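Local coordinates for protein Bd3459 (Bdellovibrio bacteriovorus, PDB 5CEC) that probably acts as a serine-type D-Ala-D-Ala carboxypeptidase/endopeptidase during bacterial predation and is bound by the ankyrin-repeat immunity protein Bd3460, at residues V203-R208 against L427-Y432; G85-F90 against K324-S329; G117-Y122 against L150-P155; S251-A256 against N288-N293. The protein carries 1 engineered substitution. One frame throughout, in Å; residues are numbered along the deposited sequence.

Contact 1 of 4, residues V203-R208 against L427-Y432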
loop_
_atom_site.group_PDB
_atom_site.type_symbol
_atom_site.label_atom_id
_atom_site.label_comp_id
_atom_site.label_asym_id
_atom_site.label_seq_id
_atom_site.Cartn_x
_atom_site.Cartn_y
_atom_site.Cartn_z
ATOM N N VAL A 203 3.776 -4.897 24.029
ATOM C CA VAL A 203 3.185 -3.707 24.613
ATOM C C VAL A 203 1.907 -4.072 25.373
ATOM O O VAL A 203 1.023 -4.749 24.834
ATOM C CB VAL A 203 2.848 -2.665 23.522
ATOM C CG1 VAL A 203 2.087 -1.460 24.101
ATOM C CG2 VAL A 203 4.111 -2.203 22.809
ATOM N N GLN A 204 1.817 -3.574 26.609
ATOM C CA GLN A 204 0.673 -3.763 27.481
ATOM C C GLN A 204 -0.364 -2.675 27.271
ATOM O O GLN A 204 -0.017 -1.506 27.088
ATOM C CB GLN A 204 1.160 -3.748 28.930
ATOM C CG GLN A 204 0.113 -3.868 30.010
ATOM C CD GLN A 204 0.698 -3.528 31.365
ATOM O OE1 GLN A 204 1.683 -4.136 31.791
ATOM N NE2 GLN A 204 0.119 -2.529 32.032
ATOM N N MET A 205 -1.630 -3.067 27.265
ATOM C CA MET A 205 -2.758 -2.150 27.145
ATOM C C MET A 205 -3.834 -2.515 28.158
ATOM O O MET A 205 -3.963 -3.684 28.554
ATOM C CB MET A 205 -3.298 -2.129 25.713
ATOM C CG MET A 205 -2.298 -1.588 24.702
ATOM S SD MET A 205 -2.964 -1.449 23.046
ATOM C CE MET A 205 -4.105 -0.095 23.233
ATOM N N SER A 206 -4.630 -1.515 28.519
ATOM C CA SER A 206 -5.704 -1.686 29.478
ATOM C C SER A 206 -6.819 -2.578 28.901
ATOM O O SER A 206 -7.032 -2.618 27.700
ATOM C CB SER A 206 -6.233 -0.321 29.918
ATOM O OG SER A 206 -6.983 0.300 28.919
ATOM N N ASN A 207 -7.494 -3.322 29.770
ATOM C CA ASN A 207 -8.605 -4.150 29.326
ATOM C C ASN A 207 -9.884 -3.349 29.024
ATOM O O ASN A 207 -10.662 -3.757 28.170
ATOM C CB ASN A 207 -8.877 -5.276 30.340
ATOM C CG ASN A 207 -7.680 -6.217 30.512
ATOM O OD1 ASN A 207 -7.081 -6.665 29.528
ATOM N ND2 ASN A 207 -7.325 -6.518 31.769
ATOM N N ARG A 208 -10.105 -2.233 29.722
ATOM C CA ARG A 208 -11.380 -1.492 29.688
ATOM C C ARG A 208 -11.111 -0.004 29.610
ATOM O O ARG A 208 -11.416 0.738 30.530
ATOM C CB ARG A 208 -12.185 -1.751 30.978
ATOM C CG ARG A 208 -12.674 -3.163 31.196
ATOM C CD ARG A 208 -14.154 -3.314 30.852
ATOM N NE ARG A 208 -14.587 -4.702 30.993
ATOM C CZ ARG A 208 -14.291 -5.690 30.144
ATOM N NH1 ARG A 208 -13.550 -5.479 29.056
ATOM N NH2 ARG A 208 -14.742 -6.917 30.388
ATOM N N LEU A 427 3.050 -0.800 14.196
ATOM C CA LEU A 427 1.995 -0.057 14.873
ATOM C C LEU A 427 2.461 1.379 15.066
ATOM O O LEU A 427 3.656 1.681 14.905
ATOM C CB LEU A 427 1.689 -0.698 16.245
ATOM C CG LEU A 427 1.264 -2.158 16.212
ATOM C CD1 LEU A 427 0.916 -2.626 17.622
ATOM C CD2 LEU A 427 0.134 -2.446 15.265
ATOM N N PRO A 428 1.550 2.280 15.455
ATOM C CA PRO A 428 1.945 3.669 15.650
ATOM C C PRO A 428 2.783 3.905 16.891
ATOM O O PRO A 428 3.339 4.984 17.047
ATOM C CB PRO A 428 0.600 4.429 15.755
ATOM C CG PRO A 428 -0.411 3.507 15.115
ATOM C CD PRO A 428 0.080 2.127 15.474
ATOM N N PHE A 429 2.880 2.887 17.742
ATOM C CA PHE A 429 3.569 2.942 19.030
ATOM C C PHE A 429 4.352 1.644 19.198
ATOM O O PHE A 429 4.059 0.637 18.517
ATOM C CB PHE A 429 2.558 3.150 20.178
ATOM C CG PHE A 429 1.434 2.153 20.179
ATOM C CD1 PHE A 429 1.567 0.930 20.814
ATOM C CD2 PHE A 429 0.230 2.441 19.546
ATOM C CE1 PHE A 429 0.550 0.022 20.785
ATOM C CE2 PHE A 429 -0.807 1.527 19.531
ATOM C CZ PHE A 429 -0.636 0.316 20.153
ATOM N N ASP A 430 5.294 1.636 20.138
ATOM C CA ASP A 430 5.992 0.404 20.506
ATOM C C ASP A 430 6.228 0.401 22.012
ATOM O O ASP A 430 5.654 1.214 22.718
ATOM C CB ASP A 430 7.254 0.206 19.656
ATOM C CG ASP A 430 8.396 1.137 20.043
ATOM O OD1 ASP A 430 8.207 2.036 20.892
ATOM O OD2 ASP A 430 9.516 0.957 19.503
ATOM N N LYS A 431 7.103 -0.479 22.486
ATOM C CA LYS A 431 7.372 -0.608 23.928
ATOM C C LYS A 431 8.096 0.594 24.559
ATOM O O LYS A 431 8.228 0.649 25.774
ATOM C CB LYS A 431 8.092 -1.931 24.216
ATOM C CG LYS A 431 9.561 -1.958 23.809
ATOM C CD LYS A 431 10.234 -3.291 24.134
ATOM C CE LYS A 431 9.843 -4.392 23.164
ATOM N NZ LYS A 431 10.439 -5.704 23.539
ATOM N N TYR A 432 8.517 1.578 23.750
ATOM C CA TYR A 432 9.075 2.833 24.288
ATOM C C TYR A 432 8.115 4.006 24.229
ATOM O O TYR A 432 8.478 5.125 24.574
ATOM C CB TYR A 432 10.426 3.157 23.631
ATOM C CG TYR A 432 11.440 2.069 23.879
ATOM C CD1 TYR A 432 12.145 1.998 25.091
ATOM C CD2 TYR A 432 11.665 1.077 22.928
ATOM C CE1 TYR A 432 13.051 0.975 25.326
ATOM C CE2 TYR A 432 12.591 0.065 23.151
ATOM C CZ TYR A 432 13.260 0.013 24.355
ATOM O OH TYR A 432 14.167 -0.987 24.582
#

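Contact 2 of 4, residues G85-F90 against K324-S329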
loop_
_atom_site.group_PDB
_atom_site.type_symbol
_atom_site.label_atom_id
_atom_site.label_comp_id
_atom_site.label_asym_id
_atom_site.label_seq_id
_atom_site.Cartn_x
_atom_site.Cartn_y
_atom_site.Cartn_z
ATOM N N GLY A 85 16.145 10.890 10.415
ATOM C CA GLY A 85 16.799 9.655 10.826
ATOM C C GLY A 85 15.769 8.545 11.034
ATOM O O GLY A 85 14.669 8.785 11.521
ATOM N N PRO A 86 16.141 7.301 10.695
ATOM C CA PRO A 86 15.181 6.194 10.816
ATOM C C PRO A 86 14.745 5.849 12.230
ATOM O O PRO A 86 13.719 5.194 12.388
ATOM C CB PRO A 86 15.926 5.008 10.191
ATOM C CG PRO A 86 17.373 5.345 10.385
ATOM C CD PRO A 86 17.464 6.837 10.256
ATOM N N ASP A 87 15.513 6.280 13.226
ATOM C CA ASP A 87 15.178 6.028 14.618
ATOM C C ASP A 87 14.487 7.206 15.282
ATOM O O ASP A 87 14.210 7.180 16.491
ATOM C CB ASP A 87 16.439 5.629 15.365
ATOM C CG ASP A 87 17.057 4.353 14.811
ATOM O OD1 ASP A 87 16.340 3.338 14.787
ATOM O OD2 ASP A 87 18.252 4.359 14.416
ATOM N N TYR A 88 14.175 8.245 14.504
ATOM C CA TYR A 88 13.506 9.438 15.055
ATOM C C TYR A 88 12.129 9.038 15.611
ATOM O O TYR A 88 11.419 8.242 14.980
ATOM C CB TYR A 88 13.306 10.478 13.949
ATOM C CG TYR A 88 12.607 11.728 14.403
ATOM C CD1 TYR A 88 13.296 12.727 15.072
ATOM C CD2 TYR A 88 11.238 11.925 14.173
ATOM C CE1 TYR A 88 12.668 13.876 15.495
ATOM C CE2 TYR A 88 10.604 13.079 14.575
ATOM C CZ TYR A 88 11.318 14.051 15.256
ATOM O OH TYR A 88 10.695 15.208 15.668
ATOM N N ARG A 89 11.744 9.624 16.743
ATOM C CA ARG A 89 10.390 9.492 17.258
ATOM C C ARG A 89 9.726 10.860 17.405
ATOM O O ARG A 89 10.367 11.833 17.780
ATOM C CB ARG A 89 10.418 8.768 18.599
ATOM C CG ARG A 89 10.862 7.326 18.498
ATOM C CD ARG A 89 11.166 6.732 19.848
ATOM N NE ARG A 89 11.603 5.350 19.778
ATOM C CZ ARG A 89 10.827 4.284 19.952
ATOM N NH1 ARG A 89 9.511 4.392 20.088
ATOM N NH2 ARG A 89 11.372 3.075 19.905
ATOM N N PHE A 90 8.437 10.911 17.064
ATOM C CA PHE A 90 7.634 12.094 17.230
ATOM C C PHE A 90 7.221 12.122 18.690
ATOM O O PHE A 90 6.538 11.212 19.165
ATOM C CB PHE A 90 6.417 12.009 16.310
ATOM C CG PHE A 90 6.797 12.098 14.852
ATOM C CD1 PHE A 90 7.158 10.973 14.121
ATOM C CD2 PHE A 90 6.832 13.331 14.216
ATOM C CE1 PHE A 90 7.558 11.076 12.792
ATOM C CE2 PHE A 90 7.245 13.443 12.886
ATOM C CZ PHE A 90 7.589 12.309 12.171
ATOM N N LYS A 324 22.849 3.066 9.635
ATOM C CA LYS A 324 22.210 2.788 10.913
ATOM C C LYS A 324 21.887 1.310 11.089
ATOM O O LYS A 324 21.125 0.958 11.986
ATOM C CB LYS A 324 20.927 3.599 11.042
ATOM C CG LYS A 324 21.048 5.055 10.647
ATOM C CD LYS A 324 21.761 5.864 11.663
ATOM C CE LYS A 324 21.508 7.351 11.428
ATOM N NZ LYS A 324 21.953 8.042 12.646
ATOM N N GLY A 325 22.467 0.457 10.252
ATOM C CA GLY A 325 22.288 -0.986 10.337
ATOM C C GLY A 325 20.995 -1.513 9.766
ATOM O O GLY A 325 20.622 -2.624 10.084
ATOM N N TYR A 326 20.345 -0.743 8.884
ATOM C CA TYR A 326 19.057 -1.123 8.349
ATOM C C TYR A 326 19.147 -1.452 6.861
ATOM O O TYR A 326 20.124 -1.105 6.195
ATOM C CB TYR A 326 18.008 -0.045 8.568
ATOM C CG TYR A 326 17.730 0.248 10.022
ATOM C CD1 TYR A 326 17.314 -0.770 10.867
ATOM C CD2 TYR A 326 17.793 1.541 10.529
ATOM C CE1 TYR A 326 17.026 -0.520 12.190
ATOM C CE2 TYR A 326 17.475 1.809 11.853
ATOM C CZ TYR A 326 17.101 0.763 12.685
ATOM O OH TYR A 326 16.759 0.941 14.008
ATOM N N ASP A 327 18.107 -2.117 6.365
ATOM C CA ASP A 327 17.970 -2.543 4.973
ATOM C C ASP A 327 16.695 -1.877 4.392
ATOM O O ASP A 327 15.840 -1.326 5.136
ATOM C CB ASP A 327 17.717 -4.085 4.883
ATOM C CG ASP A 327 18.875 -4.936 5.394
ATOM O OD1 ASP A 327 20.022 -4.497 5.394
ATOM O OD2 ASP A 327 18.611 -6.092 5.764
ATOM N N LEU A 328 16.539 -1.929 3.071
ATOM C CA LEU A 328 15.315 -1.398 2.457
ATOM C C LEU A 328 14.066 -2.069 3.058
ATOM O O LEU A 328 13.032 -1.415 3.210
ATOM C CB LEU A 328 15.349 -1.526 0.940
ATOM C CG LEU A 328 16.297 -0.587 0.179
ATOM C CD1 LEU A 328 16.351 -0.919 -1.282
ATOM C CD2 LEU A 328 15.902 0.872 0.384
ATOM N N SER A 329 14.178 -3.348 3.449
ATOM C CA SER A 329 13.047 -4.073 4.061
ATOM C C SER A 329 12.611 -3.536 5.435
ATOM O O SER A 329 11.581 -3.935 5.933
ATOM C CB SER A 329 13.382 -5.547 4.198
ATOM O OG SER A 329 14.486 -5.707 5.072
HETATM O O HOH W 1 19.762 2.121 14.370
HETATM O O HOH W 2 20.002 6.542 14.422
#

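Contact 3 of 4, residues G117-Y122 against L150-P155. With SO4 (sulfate ion), chain H; SO4 (sulfate ion), chain E.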
loop_
_atom_site.group_PDB
_atom_site.type_symbol
_atom_site.label_atom_id
_atom_site.label_comp_id
_atom_site.label_asym_id
_atom_site.label_seq_id
_atom_site.Cartn_x
_atom_site.Cartn_y
_atom_site.Cartn_z
ATOM N N GLY A 117 -3.993 8.691 14.926
ATOM C CA GLY A 117 -5.400 8.516 14.635
ATOM C C GLY A 117 -6.030 7.631 15.686
ATOM O O GLY A 117 -5.660 7.677 16.869
ATOM N N ARG A 118 -6.956 6.790 15.244
ATOM C CA ARG A 118 -7.629 5.834 16.141
ATOM C C ARG A 118 -6.681 5.086 17.049
ATOM O O ARG A 118 -6.880 5.062 18.267
ATOM C CB ARG A 118 -8.442 4.814 15.298
ATOM C CG ARG A 118 -9.177 3.771 16.147
ATOM C CD ARG A 118 -9.503 2.520 15.339
ATOM N NE ARG A 118 -10.322 2.813 14.173
ATOM C CZ ARG A 118 -11.655 2.976 14.181
ATOM N NH1 ARG A 118 -12.356 2.942 15.307
ATOM N NH2 ARG A 118 -12.276 3.168 13.040
ATOM N N ASN A 119 -5.702 4.410 16.467
ATOM C CA ASN A 119 -4.948 3.430 17.263
ATOM C C ASN A 119 -3.983 4.088 18.242
ATOM O O ASN A 119 -3.865 3.645 19.403
ATOM C CB ASN A 119 -4.274 2.422 16.352
ATOM C CG ASN A 119 -5.266 1.533 15.666
ATOM O OD1 ASN A 119 -6.244 1.164 16.278
ATOM N ND2 ASN A 119 -5.051 1.215 14.406
ATOM N N MET A 120 -3.309 5.168 17.833
ATOM C CA MET A 120 -2.518 5.934 18.798
ATOM C C MET A 120 -3.386 6.532 19.914
ATOM O O MET A 120 -2.967 6.608 21.067
ATOM C CB MET A 120 -1.645 6.971 18.099
ATOM C CG MET A 120 -0.685 7.622 19.054
ATOM S SD MET A 120 0.472 6.456 19.778
ATOM C CE MET A 120 2.010 7.343 19.724
ATOM N N SER A 121 -4.599 6.932 19.565
ATOM C CA SER A 121 -5.535 7.493 20.542
ATOM C C SER A 121 -5.927 6.427 21.553
ATOM O O SER A 121 -5.958 6.698 22.755
ATOM C CB SER A 121 -6.788 8.063 19.867
ATOM O OG SER A 121 -6.468 9.210 19.108
ATOM N N TYR A 122 -6.223 5.220 21.068
ATOM C CA TYR A 122 -6.518 4.112 21.970
ATOM C C TYR A 122 -5.369 3.833 22.920
ATOM O O TYR A 122 -5.578 3.598 24.105
ATOM C CB TYR A 122 -6.831 2.831 21.191
ATOM C CG TYR A 122 -8.146 2.775 20.421
ATOM C CD1 TYR A 122 -9.134 3.763 20.537
ATOM C CD2 TYR A 122 -8.385 1.716 19.568
ATOM C CE1 TYR A 122 -10.322 3.683 19.827
ATOM C CE2 TYR A 122 -9.560 1.623 18.857
ATOM C CZ TYR A 122 -10.524 2.592 18.990
ATOM O OH TYR A 122 -11.675 2.460 18.273
ATOM N N LEU A 150 -9.121 8.161 10.950
ATOM C CA LEU A 150 -8.969 7.092 9.962
ATOM C C LEU A 150 -7.585 7.112 9.264
ATOM O O LEU A 150 -7.431 6.572 8.163
ATOM C CB LEU A 150 -10.129 7.119 8.949
ATOM C CG LEU A 150 -11.514 6.956 9.563
ATOM C CD1 LEU A 150 -12.554 7.045 8.461
ATOM C CD2 LEU A 150 -11.681 5.665 10.353
ATOM N N ALA A 151 -6.570 7.651 9.946
ATOM C CA ALA A 151 -5.220 7.795 9.346
ATOM C C ALA A 151 -4.676 6.526 8.687
ATOM O O ALA A 151 -3.931 6.619 7.731
ATOM C CB ALA A 151 -4.252 8.260 10.409
ATOM N N GLU A 152 -4.959 5.361 9.278
ATOM C CA GLU A 152 -4.519 4.065 8.783
ATOM C C GLU A 152 -5.564 3.221 8.124
ATOM O O GLU A 152 -5.349 2.015 7.969
ATOM C CB GLU A 152 -4.174 3.172 9.975
ATOM C CG GLU A 152 -3.140 3.655 10.841
ATOM C CD GLU A 152 -2.670 2.570 11.766
ATOM O OE1 GLU A 152 -1.896 1.741 11.312
ATOM O OE2 GLU A 152 -3.034 2.637 12.933
ATOM N N GLU A 153 -6.680 3.822 7.753
ATOM C CA GLU A 153 -7.837 3.080 7.293
ATOM C C GLU A 153 -8.375 3.682 6.011
ATOM O O GLU A 153 -8.058 4.792 5.647
ATOM C CB GLU A 153 -8.899 3.055 8.412
ATOM C CG GLU A 153 -8.457 2.255 9.622
ATOM C CD GLU A 153 -9.281 2.538 10.861
ATOM O OE1 GLU A 153 -10.536 2.484 10.795
ATOM O OE2 GLU A 153 -8.671 2.805 11.906
ATOM N N LYS A 154 -9.214 2.930 5.336
ATOM C CA LYS A 154 -9.884 3.376 4.140
ATOM C C LYS A 154 -10.983 4.318 4.586
ATOM O O LYS A 154 -11.629 4.038 5.615
ATOM C CB LYS A 154 -10.504 2.188 3.415
ATOM C CG LYS A 154 -9.473 1.167 3.033
ATOM C CD LYS A 154 -10.054 0.066 2.222
ATOM C CE LYS A 154 -8.921 -0.836 1.825
ATOM N NZ LYS A 154 -9.427 -2.019 1.119
ATOM N N PRO A 155 -11.225 5.418 3.879
ATOM C CA PRO A 155 -10.651 5.782 2.582
ATOM C C PRO A 155 -9.432 6.697 2.631
ATOM O O PRO A 155 -9.018 7.205 1.584
ATOM C CB PRO A 155 -11.814 6.528 1.927
ATOM C CG PRO A 155 -12.457 7.227 3.065
ATOM C CD PRO A 155 -12.351 6.299 4.232
HETATM S S SO4 H . -11.537 -3.871 3.870
HETATM O O1 SO4 H . -11.340 -5.035 4.785
HETATM O O2 SO4 H . -11.000 -4.168 2.513
HETATM O O3 SO4 H . -12.967 -3.561 3.785
HETATM O O4 SO4 H . -10.811 -2.728 4.502
HETATM S S SO4 E . -15.673 4.110 15.801
HETATM O O1 SO4 E . -15.221 2.852 15.149
HETATM O O2 SO4 E . -16.962 4.565 15.243
HETATM O O3 SO4 E . -14.627 5.144 15.834
HETATM O O4 SO4 E . -15.942 3.863 17.267
HETATM O O HOH W 3 -4.749 4.605 13.671
HETATM O O HOH W 4 -7.257 0.434 12.566
#

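Contact 4 of 4, residues S251-A256 against N288-N293. With SO4 (sulfate ion), chain C.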
loop_
_atom_site.group_PDB
_atom_site.type_symbol
_atom_site.label_atom_id
_atom_site.label_comp_id
_atom_site.label_asym_id
_atom_site.label_seq_id
_atom_site.Cartn_x
_atom_site.Cartn_y
_atom_site.Cartn_z
ATOM N N SER A 251 0.582 1.817 1.169
ATOM C CA SER A 251 0.557 2.942 0.234
ATOM C C SER A 251 -0.294 4.077 0.833
ATOM O O SER A 251 -1.215 4.606 0.221
ATOM C CB SER A 251 0.088 2.555 -1.148
ATOM O OG SER A 251 0.579 3.532 -2.062
ATOM N N ASN A 252 0.046 4.481 2.047
ATOM C CA ASN A 252 -0.796 5.368 2.839
ATOM C C ASN A 252 -0.569 6.844 2.466
ATOM O O ASN A 252 0.466 7.422 2.814
ATOM C CB ASN A 252 -0.531 5.143 4.340
ATOM C CG ASN A 252 -1.488 5.885 5.195
ATOM O OD1 ASN A 252 -1.712 7.087 4.983
ATOM N ND2 ASN A 252 -2.076 5.192 6.147
ATOM N N ASN A 253 -1.551 7.436 1.791
ATOM C CA ASN A 253 -1.438 8.833 1.353
ATOM C C ASN A 253 -1.352 9.808 2.523
ATOM O O ASN A 253 -0.636 10.814 2.428
ATOM C CB ASN A 253 -2.609 9.207 0.474
ATOM C CG ASN A 253 -2.576 8.525 -0.859
ATOM O OD1 ASN A 253 -1.631 7.840 -1.240
ATOM N ND2 ASN A 253 -3.657 8.711 -1.593
ATOM N N TYR A 254 -2.116 9.547 3.582
ATOM C CA TYR A 254 -2.141 10.453 4.725
ATOM C C TYR A 254 -0.771 10.597 5.347
ATOM O O TYR A 254 -0.299 11.741 5.625
ATOM C CB TYR A 254 -3.170 9.999 5.803
ATOM C CG TYR A 254 -3.161 10.852 7.037
ATOM C CD1 TYR A 254 -3.944 11.999 7.146
ATOM C CD2 TYR A 254 -2.321 10.551 8.110
ATOM C CE1 TYR A 254 -3.915 12.795 8.269
ATOM C CE2 TYR A 254 -2.306 11.349 9.241
ATOM C CZ TYR A 254 -3.090 12.471 9.331
ATOM O OH TYR A 254 -3.040 13.283 10.423
ATOM N N ILE A 255 -0.118 9.454 5.572
ATOM C CA ILE A 255 1.211 9.507 6.177
ATOM C C ILE A 255 2.180 10.247 5.242
ATOM O O ILE A 255 2.963 11.103 5.674
ATOM C CB ILE A 255 1.773 8.121 6.541
ATOM C CG1 ILE A 255 0.838 7.372 7.508
ATOM C CG2 ILE A 255 3.164 8.209 7.147
ATOM C CD1 ILE A 255 1.213 5.919 7.733
ATOM N N ALA A 256 2.143 9.878 3.962
ATOM C CA ALA A 256 3.125 10.430 3.014
ATOM C C ALA A 256 2.939 11.944 2.875
ATOM O O ALA A 256 3.931 12.696 2.848
ATOM C CB ALA A 256 2.979 9.757 1.662
ATOM N N ASN A 288 3.297 16.809 -4.008
ATOM C CA ASN A 288 2.839 16.244 -2.766
ATOM C C ASN A 288 3.714 15.057 -2.435
ATOM O O ASN A 288 4.607 14.691 -3.217
ATOM C CB ASN A 288 1.333 15.912 -2.815
ATOM C CG ASN A 288 0.982 14.827 -3.819
ATOM O OD1 ASN A 288 1.777 13.987 -4.172
ATOM N ND2 ASN A 288 -0.239 14.879 -4.320
ATOM N N GLY A 289 3.489 14.451 -1.278
ATOM C CA GLY A 289 4.313 13.350 -0.833
ATOM C C GLY A 289 3.845 11.988 -1.289
ATOM O O GLY A 289 4.600 11.033 -1.270
ATOM N N SER A 290 2.577 11.901 -1.689
ATOM C CA SER A 290 1.922 10.627 -1.925
ATOM C C SER A 290 1.959 10.120 -3.351
ATOM O O SER A 290 1.872 8.902 -3.572
ATOM C CB SER A 290 0.473 10.694 -1.448
ATOM O OG SER A 290 -0.213 11.660 -2.176
ATOM N N GLY A 291 1.973 11.049 -4.324
ATOM C CA GLY A 291 1.885 10.687 -5.735
ATOM C C GLY A 291 0.540 10.790 -6.426
ATOM O O GLY A 291 0.442 10.611 -7.648
ATOM N N ASN A 292 -0.495 11.107 -5.678
ATOM C CA ASN A 292 -1.813 11.073 -6.308
ATOM C C ASN A 292 -2.090 12.424 -6.999
ATOM O O ASN A 292 -1.286 13.354 -6.972
ATOM C CB ASN A 292 -2.900 10.665 -5.330
ATOM C CG ASN A 292 -3.119 11.684 -4.268
ATOM O OD1 ASN A 292 -2.388 12.655 -4.191
ATOM N ND2 ASN A 292 -4.168 11.523 -3.493
ATOM N N ASN A 293 -3.200 12.493 -7.683
ATOM C CA ASN A 293 -3.552 13.655 -8.471
ATOM C C ASN A 293 -3.887 14.861 -7.618
ATOM O O ASN A 293 -4.818 14.806 -6.831
ATOM C CB ASN A 293 -4.732 13.299 -9.345
ATOM C CG ASN A 293 -5.021 14.337 -10.407
ATOM O OD1 ASN A 293 -4.348 15.370 -10.516
ATOM N ND2 ASN A 293 -6.047 14.071 -11.195
HETATM S S SO4 C . -0.809 1.640 -4.737
HETATM O O1 SO4 C . -1.957 0.904 -4.130
HETATM O O2 SO4 C . -0.735 1.474 -6.197
HETATM O O3 SO4 C . -0.911 3.112 -4.286
HETATM O O4 SO4 C . 0.445 1.181 -4.119
#

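Contact 1 of 4, residues V203-R208 against L427-Y432
A Met-aromatic contact and a valine share the buried part of this loop-to-loop packing, in which the loop leading to strand 212-218 meets the loop leading to the final strand 436-437. Phe-429 reaches across with CG in the crowded position between its backbone N and carbonyl carbon (chi1 53°), and this turn brings the neighbouring atoms CE1 and CZ to the two partners, both of which approach obliquely. Val-203 CG1, anti to its own backbone N, lies 3.9 Å from Phe-429 CE1. The Met-205 side chain runs at about a right angle to that of Phe-429, its SD 4.1 Å from Phe-429 CZ, and bends at the thioether. A flexible thioether suits this place because it can fit beside the ring while also touching Tyr-191 and Leu-194 of helix 188-200. Phe-429 is further held by stacking on Phe-123 of helix 118-130. The branched Val-203 does two jobs, since its second methyl packs on backbone: CG2 sits 3.4 Å from Asp-430 C.

Toward solvent the contact loosens. Of the Lys-431 side chain the CB comes nearest, 4.2 Å from Val-203 CG2, and the chain then leads its amine away. Asp-430 points its CB away from Val-203 and forms a salt bridge to Arg-89. The same carboxylate closes an Asx turn, in which Tyr-432 N donates to Asp-430 OD1 at 2.9 Å from above the carboxylate plane.

Contact 2 of 4, residues G85-F90 against K324-S329
Tyr-326 points its ring edge, not a face, at the segment 85-90. Pro-86 and Asp-87 meet that edge side by side: Pro-86 CG lies 3.8 Å from Tyr-326 CD2, and farther along the same rim Asp-87 receives the phenol. Tyr-326 OH donates to Asp-87 OD1 at 2.6 Å, a short bond on the syn lone pair of the carboxylate, whose plane is turned 56° from the ring. The hydroxyl has a second partner in Lys-241 NZ, so two charged groups grip it; the ammonium would be expected to polarise the phenol further. One face of the ring carries Lys-324 O, 3.6 Å above its plane.

Lys-324 crosses Pro-86 at about a right angle, its CG 3.7 Å from Pro-86 CG. A bend at chi2 (-75°) carries the chain across the proline, leaving Lys-324 NZ 5.5 Å from Asp-87 OD2, too far for direct contact. One water bridges the two, donating to Asp-87 OD2 at 2.8 Å and accepting from Lys-324 NZ; a second ties Asp-87 OD2 to the backbone Lys-324 O. A compact proline suits the dry part, and long or charged groups suit the wet rim.

The contact joins two helix exits. Residues 85-88 form a type I beta turn just beyond helix 72-84, and Gly-325, with positive phi, is the C-prime residue of the Schellman motif that ends helix 307-322.

Contact 3 of 4, residues G117-Y122 against L150-P155
The guanidinium of Arg-118 is engaged along its edges, in its own plane, by the Glu-153 carboxylate, Tyr-122 OH and a sulfate oxygen, and it also makes a cation-pi contact with Tyr-190. The carboxylate lies nearly coplanar with it, 21° apart, and is gripped side-on. Arg-118 NE donates to Glu-153 OE2 at 2.8 Å, and Arg-118 NH2 to Glu-153 OE1 at 2.9 Å, each meeting a syn lone pair. Arg-118 leaves the backbone with CG anti to N and bends at chi3 (-58°), which turns the head across the glutamate. Its NH1 is left to bind Tyr-122 OH, one turn on, and O1 of the sulfate, an ion probably from the crystallisation liquor. Such a five-donor head suits a place with so many acceptors.

Asn-119 and Glu-152 meet differently, amide and carboxylate planes 89° apart. Asn-119 ND2 donates to Glu-152 OE2 at 2.9 Å from above the carboxylate plane, and a water links that oxygen to Asn-119 N. Arg-246 holds Glu-152 by its other oxygen. Gly-117 suits the close backbone approach, because a CB there would crowd Ala-151 CB.

Lys-154 lies beyond this pairing and bonds Asn-75 of the chain of Bd3460. The two acidic side chains stand at the N-terminus of helix 118-130, where negative charge should be favourable; Gly-117 is its N-cap, faced by the type I beta turn Leu-150 to Glu-153.

Contact 4 of 4, residues S251-A256 against N288-N293
Two amide nitrogens face each other here without bonding: Asn-253 ND2 and Asn-292 ND2 stand 3.4 Å apart, both donors, with their amide planes 64° apart. The Asn-253 amide is held by other partners: its ND2 donates to Gly-159 O and its OD1 accepts from Lys-73 NZ. Ser-251, Asn-252 and Asn-253 are consistent with the SxN motif of serine penicillin-binding enzymes, with Lys-73 probably the lysine of SxxK. Ser-290 O also accepts from Lys-73, so both segments converge on that amine.

The rest is close packing against the start of helix 253-262. Ser-290 presents its CB to Asn-253 OD1 at 3.6 Å, while its hydroxyl is turned to Asp-257. Small residues suit the approach of Ala-256 to Gly-289: Ala-256 CB rests 3.6 Å from Gly-289 O, and a CB on Gly-289 would clash with Ala-256 O.

Asparagines shape both segments. Asn-252 caps the helix, its OD1 accepting from Ile-255 N, and Asn-288 OD1 closes an Asx motif by accepting from Gly-291 N at 2.9 Å. Ser-251, its OG anti to the backbone N, extends instead to a bound sulfate, with Ser-251 OG donating to sulfate O3 at 2.7 Å.

In the fold
Contact 4 lies nearest the presumed active site: its sulfate, probably from the crystallisation liquor, is also bound by Ser-70, Thr-358 and Ser-360, consistent with the SxxK and KTG-type motifs. Contact 3, its centre 16 Å away, touches it directly, Asn-252 ND2 lying 2.8 Å from Ala-151 O in a probable hydrogen bond, and its loop 150-155 also meets Bd3460. Contact 1 is joined to contact 3, with Phe-429 CE2 3.7 Å from Asn-119 O, and to contact 2 by the salt bridge of Asp-430 OD1 with Arg-89 NH1, 2.8 Å. Contacts 2 and 4 do not touch, their nearest atoms about 8 Å apart.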